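PDB 6KNS: putative metal-dependent hydrolase from Bacillus subtilis, which binds zinc and calcium ions and is a probable hydrolase of the metallo-beta-lactamase fold that may process the 3' ends of tRNA. Local coordinates for residues G152-V157 and N174-I179. Sequence-based numbering, arbitrary orientation.
Sequences GSHTVV and NADLLI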
ATOM      1  N   GLY A 152     -25.379  18.690   4.775  1.00 33.82           N
ATOM      2  CA  GLY A 152     -26.578  19.520   5.065  1.00 36.23           C
ATOM      3  C   GLY A 152     -27.753  18.759   5.684  1.00 36.71           C
ATOM      4  O   GLY A 152     -28.629  19.363   6.268  1.00 37.74           O
ATOM      5  N   SER A 153     -27.761  17.432   5.569  1.00 36.31           N
ATOM      6  CA  SER A 153     -28.826  16.602   6.170  1.00 36.97           C
ATOM      7  C   SER A 153     -28.294  15.587   7.180  1.00 35.25           C
ATOM      8  O   SER A 153     -28.952  15.278   8.138  1.00 36.14           O
ATOM      9  CB  SER A 153     -29.588  15.850   5.076  1.00 37.35           C
ATOM     10  OG  SER A 153     -29.926  16.720   4.001  1.00 40.47           O
ATOM     11  N   HIS A 154     -27.119  15.032   6.928  1.00 33.75           N
ATOM     12  CA  HIS A 154     -26.493  14.098   7.834  1.00 31.78           C
ATOM     13  C   HIS A 154     -25.087  14.559   8.075  1.00 29.95           C
ATOM     14  O   HIS A 154     -24.549  15.335   7.287  1.00 29.41           O
ATOM     15  CB  HIS A 154     -26.518  12.693   7.241  1.00 31.35           C
ATOM     16  CG  HIS A 154     -27.876  12.071   7.254  1.00 35.33           C
ATOM     17  ND1 HIS A 154     -28.703  12.050   6.141  1.00 39.82           N
ATOM     18  CD2 HIS A 154     -28.579  11.492   8.261  1.00 36.71           C
ATOM     19  CE1 HIS A 154     -29.849  11.470   6.466  1.00 39.74           C
ATOM     20  NE2 HIS A 154     -29.793  11.115   7.741  1.00 38.31           N
ATOM     21  N   THR A 155     -24.497  14.078   9.166  1.00 28.74           N
ATOM     22  CA  THR A 155     -23.179  14.517   9.607  1.00 27.71           C
ATOM     23  C   THR A 155     -22.373  13.340  10.158  1.00 26.27           C
ATOM     24  O   THR A 155     -22.849  12.594  11.021  1.00 26.29           O
ATOM     25  CB  THR A 155     -23.336  15.612  10.691  1.00 29.14           C
ATOM     26  OG1 THR A 155     -23.976  16.750  10.105  1.00 28.66           O
ATOM     27  CG2 THR A 155     -21.972  16.045  11.241  1.00 27.70           C
ATOM     28  N   VAL A 156     -21.168  13.139   9.628  1.00 25.05           N
ATOM     29  CA  VAL A 156     -20.293  12.101  10.118  1.00 23.79           C
ATOM     30  C   VAL A 156     -19.040  12.728  10.721  1.00 23.62           C
ATOM     31  O   VAL A 156     -18.440  13.604  10.122  1.00 23.78           O
ATOM     32  CB  VAL A 156     -19.907  11.112   8.974  1.00 22.94           C
ATOM     33  CG1 VAL A 156     -18.959  10.057   9.455  1.00 19.23           C
ATOM     34  CG2 VAL A 156     -21.180  10.459   8.374  1.00 23.40           C
ATOM     35  N   VAL A 157     -18.621  12.247  11.889  1.00 23.57           N
ATOM     36  CA  VAL A 157     -17.397  12.712  12.521  1.00 22.82           C
ATOM     37  C   VAL A 157     -16.411  11.561  12.499  1.00 22.44           C
ATOM     38  O   VAL A 157     -16.751  10.426  12.861  1.00 22.80           O
ATOM     39  CB  VAL A 157     -17.642  13.206  13.973  1.00 24.24           C
ATOM     40  CG1 VAL A 157     -16.318  13.478  14.694  1.00 23.22           C
ATOM     41  CG2 VAL A 157     -18.514  14.467  13.979  1.00 24.19           C
ATOM     42  N   ASN A 174     -24.063  15.981  18.184  1.00 34.45           N
ATOM     43  CA  ASN A 174     -25.172  15.526  17.368  1.00 35.19           C
ATOM     44  C   ASN A 174     -24.790  14.854  16.059  1.00 33.61           C
ATOM     45  O   ASN A 174     -25.629  14.723  15.192  1.00 34.16           O
ATOM     46  CB  ASN A 174     -26.176  16.655  17.148  1.00 36.78           C
ATOM     47  CG  ASN A 174     -26.699  17.227  18.456  1.00 40.56           C
ATOM     48  OD1 ASN A 174     -26.903  18.434  18.569  1.00 44.50           O
ATOM     49  ND2 ASN A 174     -26.916  16.368  19.449  1.00 41.20           N
ATOM     50  N   ALA A 175     -23.547  14.399  15.906  1.00 32.21           N
ATOM     51  CA  ALA A 175     -23.179  13.637  14.696  1.00 30.79           C
ATOM     52  C   ALA A 175     -24.091  12.418  14.572  1.00 30.64           C
ATOM     53  O   ALA A 175     -24.397  11.745  15.573  1.00 30.01           O
ATOM     54  CB  ALA A 175     -21.732  13.201  14.752  1.00 28.92           C
ATOM     55  N   ASP A 176     -24.512  12.114  13.349  1.00 29.85           N
ATOM     56  CA  ASP A 176     -25.264  10.863  13.116  1.00 29.36           C
ATOM     57  C   ASP A 176     -24.387   9.622  13.317  1.00 27.59           C
ATOM     58  O   ASP A 176     -24.851   8.621  13.854  1.00 27.49           O
ATOM     59  CB  ASP A 176     -25.894  10.861  11.726  1.00 29.07           C
ATOM     60  CG  ASP A 176     -26.826  12.043  11.536  1.00 32.05           C
ATOM     61  OD1 ASP A 176     -27.889  12.060  12.194  1.00 33.68           O
ATOM     62  OD2 ASP A 176     -26.479  12.978  10.783  1.00 31.67           O
ATOM     63  N   LEU A 177     -23.132   9.707  12.894  1.00 26.34           N
ATOM     64  CA  LEU A 177     -22.179   8.586  12.973  1.00 25.52           C
ATOM     65  C   LEU A 177     -20.876   9.165  13.467  1.00 24.99           C
ATOM     66  O   LEU A 177     -20.381  10.144  12.917  1.00 25.47           O
ATOM     67  CB  LEU A 177     -21.966   7.907  11.607  1.00 24.21           C
ATOM     68  CG  LEU A 177     -20.882   6.823  11.497  1.00 23.73           C
ATOM     69  CD1 LEU A 177     -21.228   5.632  12.330  1.00 24.28           C
ATOM     70  CD2 LEU A 177     -20.660   6.384  10.061  1.00 21.39           C
ATOM     71  N   LEU A 178     -20.367   8.603  14.549  1.00 24.56           N
ATOM     72  CA  LEU A 178     -19.043   8.923  15.021  1.00 23.91           C
ATOM     73  C   LEU A 178     -18.160   7.738  14.684  1.00 22.82           C
ATOM     74  O   LEU A 178     -18.349   6.662  15.252  1.00 22.86           O
ATOM     75  CB  LEU A 178     -19.031   9.116  16.535  1.00 24.34           C
ATOM     76  CG  LEU A 178     -17.659   9.311  17.186  1.00 23.40           C
ATOM     77  CD1 LEU A 178     -16.944  10.535  16.608  1.00 24.01           C
ATOM     78  CD2 LEU A 178     -17.813   9.455  18.699  1.00 25.44           C
ATOM     79  N   ILE A 179     -17.196   7.971  13.803  1.00 21.99           N
ATOM     80  CA  ILE A 179     -16.138   7.029  13.536  1.00 21.11           C
ATOM     81  C   ILE A 179     -14.913   7.383  14.414  1.00 21.04           C
ATOM     82  O   ILE A 179     -14.245   8.378  14.188  1.00 20.25           O
ATOM     83  CB  ILE A 179     -15.758   7.017  12.069  1.00 20.54           C
ATOM     84  CG1 ILE A 179     -17.020   6.828  11.197  1.00 20.60           C
ATOM     85  CG2 ILE A 179     -14.715   5.906  11.851  1.00 19.67           C
ATOM     86  CD1 ILE A 179     -16.745   6.911   9.658  1.00 19.66           C
TER
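V157 overlaps two residues of 174-179 with its two methyls: CG2 meets CB of A175 at 3.5 Å, while CG1 reaches CD1 of L178, the two side chains crossing obliquely. The split follows from chi1 of 171°, which sets CG1 anti to the backbone N and CG2 anti to the carbonyl carbon. On the other face of the sheet the side chains of V156 and L177 run alongside each other in the same direction, V156 CG1 nearest L177 CD2, and V156 CG1 also touches CD1 of I179 at 3.9 Å; W248 of strand 247-249 packs against both V156 and L177. Between these faces the backbones pair in parallel, their short axes 21° apart. V157 is bonded through N to L177 O, nearly straight at 169°, and through O to I179 N at 2.7 Å, so both of its backbone polar groups are used on L177 and I179. At the N-terminal end of the pairing the pattern changes: T155 O receives D176 N at 2.9 Å and, weakly, L177 N, while T155 N donates to D176 OD2 at 2.8 Å through the anti lone pair of that oxygen. The side-chain carboxylate, not a backbone carbonyl, accepts this N-H, and it lies at the edge of the H154 ring, 3.6 Å from OD2 to CD2. This is the parallel pairing within a beta-alpha-beta unit, strand 155-158, helix 168-171 and strand 177-181, in the second sheet of the metallo-beta-lactamase fold.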